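Local coordinates for protein Nab2 (Chaetomium thermophilum, PDB 4LJ0) that binds polyadenosine RNA through tandem CCCH zinc fingers, of which this fragment holds the third to fifth, at residues T22-V34 / R54-G66. Numbering follows the deposited sequence.
Sequences TMPPCRNGGECKV and RSCPFLHEEGQRG. With ZN (zinc ion), chain H; ZN (zinc ion), chain G; nucleotides of chain D; nucleotides of chain E.
Gly29 and Gly30 lie against Pro57 and Leu59 where two irregular loops meet, and the backbone N of Gly30 donates a nearly straight hydrogen bond (2.9 Å, 176°) to Phe58 O. Gly29 has backbone angles that call for glycine, and a CB there would clash with Arg65 NH2. Glu31 carries the polar part of the contact. Its CG sits between backbone N and carbonyl carbon (chi1 75°) and the chain bends at chi2, bringing the carboxylate against His60 and Arg65. Glu31 OE1 lies in the His60 ring plane, 3.1 Å from its donor His60 ND1, and also accepts from His60 N, both from one carboxylate face. Glu31 OE2 is gripped side-on by Arg65 NH2 (2.9 Å) and NE (3.1 Å), a salt bridge, while His60 CE1 lies over the guanidinium centre. Replacing Glu31 by alanine is likely to leave Arg65 without its countercharge and His60 ND1 and N without their shared acceptor, the ring then held chiefly by zinc. Compact, apolar Pro25 and Pro57 meet through their CB atoms at 3.7 Å. Because His60 NE2 binds zinc with Cys46, Cys51 and Cys56, Glu31 is a second-shell carboxylate, reaching from one finger to the metal site of the next: a packed interface between consecutive CCCH zinc fingers.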
# COMPACT_ATOMS: atom_id res chain seq x y z
N THR A 22 5.23 -1.86 16.34
CA THR A 22 5.96 -1.65 17.59
C THR A 22 7.45 -1.83 17.38
O THR A 22 8.25 -1.00 17.79
CB THR A 22 5.48 -2.63 18.68
OG1 THR A 22 4.05 -2.61 18.76
CG2 THR A 22 6.08 -2.26 20.03
N MET A 23 7.83 -2.93 16.73
CA MET A 23 9.24 -3.27 16.55
C MET A 23 9.87 -2.51 15.39
O MET A 23 9.24 -2.38 14.33
CB MET A 23 9.39 -4.77 16.31
CG MET A 23 8.97 -5.60 17.50
SD MET A 23 10.00 -5.24 18.94
CE MET A 23 11.51 -6.07 18.46
N PRO A 24 11.11 -2.02 15.56
CA PRO A 24 11.75 -1.32 14.45
C PRO A 24 11.92 -2.25 13.26
O PRO A 24 11.88 -3.46 13.43
CB PRO A 24 13.13 -0.94 15.01
CG PRO A 24 13.08 -1.22 16.48
CD PRO A 24 12.03 -2.24 16.69
N PRO A 25 12.11 -1.68 12.06
CA PRO A 25 12.29 -2.51 10.87
C PRO A 25 13.61 -3.27 10.93
O PRO A 25 14.59 -2.74 11.45
CB PRO A 25 12.30 -1.49 9.73
CG PRO A 25 12.79 -0.23 10.37
CD PRO A 25 12.25 -0.24 11.76
N CYS A 26 13.65 -4.50 10.41
CA CYS A 26 14.88 -5.27 10.41
C CYS A 26 15.84 -4.74 9.36
O CYS A 26 15.49 -4.64 8.18
CB CYS A 26 14.60 -6.75 10.14
SG CYS A 26 16.09 -7.76 10.23
N ARG A 27 17.06 -4.40 9.78
CA ARG A 27 18.07 -3.86 8.88
C ARG A 27 18.77 -4.94 8.06
O ARG A 27 19.69 -4.64 7.29
CB ARG A 27 19.12 -3.06 9.65
CG ARG A 27 18.63 -1.77 10.29
CD ARG A 27 19.82 -0.87 10.63
NE ARG A 27 19.59 0.02 11.76
CZ ARG A 27 18.99 1.21 11.66
NH1 ARG A 27 18.55 1.65 10.49
NH2 ARG A 27 18.83 1.96 12.75
N ASN A 28 18.37 -6.20 8.23
CA ASN A 28 18.82 -7.28 7.34
C ASN A 28 17.97 -7.35 6.08
O ASN A 28 18.26 -8.11 5.16
CB ASN A 28 18.77 -8.64 8.04
CG ASN A 28 19.78 -8.77 9.17
OD1 ASN A 28 20.82 -8.11 9.17
ND2 ASN A 28 19.49 -9.63 10.13
N GLY A 29 16.90 -6.55 6.05
CA GLY A 29 15.95 -6.58 4.95
C GLY A 29 14.75 -7.47 5.26
O GLY A 29 14.76 -8.23 6.22
N GLY A 30 13.72 -7.37 4.43
CA GLY A 30 12.54 -8.20 4.58
C GLY A 30 12.85 -9.67 4.40
O GLY A 30 12.14 -10.53 4.93
N GLU A 31 13.93 -9.96 3.67
CA GLU A 31 14.29 -11.35 3.37
C GLU A 31 15.17 -11.99 4.46
O GLU A 31 15.68 -13.09 4.27
CB GLU A 31 15.00 -11.43 2.01
CG GLU A 31 16.45 -10.93 1.98
CD GLU A 31 16.58 -9.42 1.86
OE1 GLU A 31 15.56 -8.71 1.98
OE2 GLU A 31 17.72 -8.95 1.63
N CYS A 32 15.33 -11.28 5.58
CA CYS A 32 16.12 -11.77 6.72
C CYS A 32 15.74 -13.20 7.09
O CYS A 32 14.57 -13.49 7.31
CB CYS A 32 15.88 -10.86 7.94
SG CYS A 32 16.63 -11.38 9.52
N LYS A 33 16.73 -14.09 7.13
CA LYS A 33 16.51 -15.49 7.49
C LYS A 33 17.11 -15.84 8.85
O LYS A 33 17.25 -17.02 9.18
CB LYS A 33 17.13 -16.43 6.45
CG LYS A 33 16.75 -16.14 5.02
CD LYS A 33 15.28 -16.38 4.77
CE LYS A 33 14.98 -16.49 3.28
NZ LYS A 33 14.82 -15.16 2.62
N VAL A 34 17.50 -14.84 9.63
CA VAL A 34 18.09 -15.09 10.94
C VAL A 34 17.04 -15.69 11.87
O VAL A 34 15.98 -15.10 12.07
CB VAL A 34 18.67 -13.79 11.55
CG1 VAL A 34 19.18 -14.04 12.96
CG2 VAL A 34 19.79 -13.24 10.67
N ARG A 54 22.97 -1.21 2.53
CA ARG A 54 23.17 -2.46 3.25
C ARG A 54 22.38 -2.54 4.56
O ARG A 54 22.40 -3.57 5.24
CB ARG A 54 24.66 -2.72 3.49
CG ARG A 54 25.39 -3.20 2.23
CD ARG A 54 25.96 -2.05 1.40
NE ARG A 54 26.30 -2.48 0.05
CZ ARG A 54 27.02 -1.78 -0.82
NH1 ARG A 54 27.51 -0.59 -0.49
NH2 ARG A 54 27.26 -2.27 -2.03
N SER A 55 21.65 -1.47 4.90
CA SER A 55 20.68 -1.51 5.99
C SER A 55 19.25 -1.31 5.47
O SER A 55 18.35 -0.93 6.22
CB SER A 55 21.00 -0.44 7.05
OG SER A 55 22.08 -0.86 7.87
N CYS A 56 19.04 -1.59 4.19
CA CYS A 56 17.73 -1.45 3.57
C CYS A 56 16.73 -2.41 4.23
O CYS A 56 16.98 -3.61 4.27
CB CYS A 56 17.81 -1.74 2.07
SG CYS A 56 16.27 -1.45 1.17
N PRO A 57 15.61 -1.88 4.76
CA PRO A 57 14.63 -2.73 5.44
C PRO A 57 13.62 -3.37 4.50
O PRO A 57 12.85 -4.23 4.91
CB PRO A 57 13.91 -1.75 6.36
CG PRO A 57 13.95 -0.47 5.61
CD PRO A 57 15.28 -0.45 4.91
N PHE A 58 13.62 -2.95 3.24
CA PHE A 58 12.63 -3.46 2.31
C PHE A 58 12.95 -4.90 1.88
O PHE A 58 13.98 -5.45 2.26
CB PHE A 58 12.50 -2.51 1.13
CG PHE A 58 11.87 -1.20 1.50
CD1 PHE A 58 12.66 -0.14 1.92
CD2 PHE A 58 10.50 -1.04 1.48
CE1 PHE A 58 12.08 1.07 2.28
CE2 PHE A 58 9.92 0.16 1.85
CZ PHE A 58 10.71 1.22 2.24
N LEU A 59 12.05 -5.49 1.11
CA LEU A 59 12.15 -6.90 0.74
C LEU A 59 12.90 -7.04 -0.58
O LEU A 59 12.51 -6.45 -1.59
CB LEU A 59 10.74 -7.48 0.61
CG LEU A 59 10.59 -8.95 0.20
CD1 LEU A 59 11.18 -9.87 1.25
CD2 LEU A 59 9.13 -9.28 -0.05
N HIS A 60 13.96 -7.84 -0.57
CA HIS A 60 14.80 -8.04 -1.75
C HIS A 60 14.67 -9.45 -2.31
O HIS A 60 14.43 -10.40 -1.57
CB HIS A 60 16.26 -7.76 -1.40
CG HIS A 60 16.48 -6.40 -0.82
ND1 HIS A 60 16.37 -6.13 0.52
CD2 HIS A 60 16.79 -5.22 -1.42
CE1 HIS A 60 16.60 -4.85 0.74
NE2 HIS A 60 16.86 -4.28 -0.42
N GLU A 61 14.82 -9.57 -3.63
CA GLU A 61 14.87 -10.86 -4.30
C GLU A 61 16.32 -11.33 -4.41
O GLU A 61 17.24 -10.53 -4.21
CB GLU A 61 14.27 -10.76 -5.70
CG GLU A 61 12.81 -10.35 -5.72
CD GLU A 61 12.25 -10.25 -7.13
OE1 GLU A 61 13.06 -10.19 -8.09
OE2 GLU A 61 11.01 -10.23 -7.28
N GLU A 62 16.52 -12.60 -4.74
CA GLU A 62 17.87 -13.12 -4.92
C GLU A 62 18.54 -12.42 -6.09
O GLU A 62 18.02 -12.41 -7.21
CB GLU A 62 17.86 -14.64 -5.12
CG GLU A 62 17.16 -15.13 -6.38
CD GLU A 62 17.15 -16.64 -6.48
OE1 GLU A 62 16.32 -17.19 -7.25
OE2 GLU A 62 17.96 -17.30 -5.80
N GLY A 63 19.69 -11.80 -5.82
CA GLY A 63 20.46 -11.11 -6.84
C GLY A 63 20.17 -9.62 -6.92
O GLY A 63 20.85 -8.90 -7.64
N GLN A 64 19.18 -9.16 -6.17
CA GLN A 64 18.81 -7.74 -6.20
C GLN A 64 19.81 -6.88 -5.44
O GLN A 64 19.97 -5.69 -5.73
CB GLN A 64 17.40 -7.54 -5.63
CG GLN A 64 16.95 -6.08 -5.66
CD GLN A 64 15.48 -5.92 -5.33
OE1 GLN A 64 14.80 -6.87 -4.97
NE2 GLN A 64 14.99 -4.69 -5.45
N ARG A 65 20.48 -7.48 -4.46
CA ARG A 65 21.49 -6.76 -3.68
C ARG A 65 22.73 -6.52 -4.53
O ARG A 65 23.14 -7.39 -5.30
CB ARG A 65 21.87 -7.57 -2.44
CG ARG A 65 20.73 -7.77 -1.45
CD ARG A 65 20.60 -6.60 -0.51
NE ARG A 65 19.86 -6.98 0.69
CZ ARG A 65 19.78 -6.24 1.79
NH1 ARG A 65 20.40 -5.07 1.86
NH2 ARG A 65 19.07 -6.67 2.82
N GLY A 66 23.32 -5.34 -4.37
CA GLY A 66 24.50 -4.96 -5.13
C GLY A 66 25.55 -4.29 -4.27
O GLY A 66 26.60 -3.90 -4.78
ZN ZN H . 16.90 -2.34 -0.82
ZN ZN G . 15.40 -9.88 10.76
P A D 3 12.59 10.30 1.57
OP1 A D 3 14.05 10.39 1.81
OP2 A D 3 12.03 10.85 0.31
O5' A D 3 12.16 8.77 1.66
C5' A D 3 12.81 7.87 2.55
C4' A D 3 13.85 7.02 1.86
O4' A D 3 13.33 5.67 1.68
C3' A D 3 14.29 7.50 0.47
O3' A D 3 15.70 7.34 0.31
C2' A D 3 13.55 6.55 -0.48
O2' A D 3 14.17 6.37 -1.73
C1' A D 3 13.53 5.26 0.34
N9 A D 3 12.47 4.33 -0.07
C8 A D 3 11.11 4.52 -0.12
N7 A D 3 10.45 3.47 -0.56
C5 A D 3 11.44 2.53 -0.84
C6 A D 3 11.40 1.21 -1.33
N6 A D 3 10.28 0.56 -1.67
N1 A D 3 12.57 0.56 -1.49
C2 A D 3 13.70 1.20 -1.16
N3 A D 3 13.86 2.43 -0.68
C4 A D 3 12.68 3.05 -0.54
P A E 2 18.33 2.68 17.38
OP1 A E 2 19.50 3.13 18.18
OP2 A E 2 17.34 3.68 16.89
O5' A E 2 18.88 1.86 16.14
C5' A E 2 18.32 0.59 15.80
C4' A E 2 18.94 -0.52 16.61
O4' A E 2 18.34 -1.78 16.21
C3' A E 2 20.45 -0.69 16.44
O3' A E 2 21.03 -1.12 17.67
C2' A E 2 20.55 -1.80 15.40
O2' A E 2 21.76 -2.52 15.43
C1' A E 2 19.35 -2.67 15.77
N9 A E 2 18.82 -3.46 14.66
C8 A E 2 17.90 -3.11 13.70
N7 A E 2 17.64 -4.07 12.84
C5 A E 2 18.43 -5.13 13.27
C6 A E 2 18.62 -6.44 12.80
N6 A E 2 18.00 -6.94 11.74
N1 A E 2 19.49 -7.23 13.47
C2 A E 2 20.12 -6.73 14.54
N3 A E 2 20.03 -5.52 15.08
C4 A E 2 19.16 -4.76 14.39
O HOH W 1 19.31 -4.76 4.60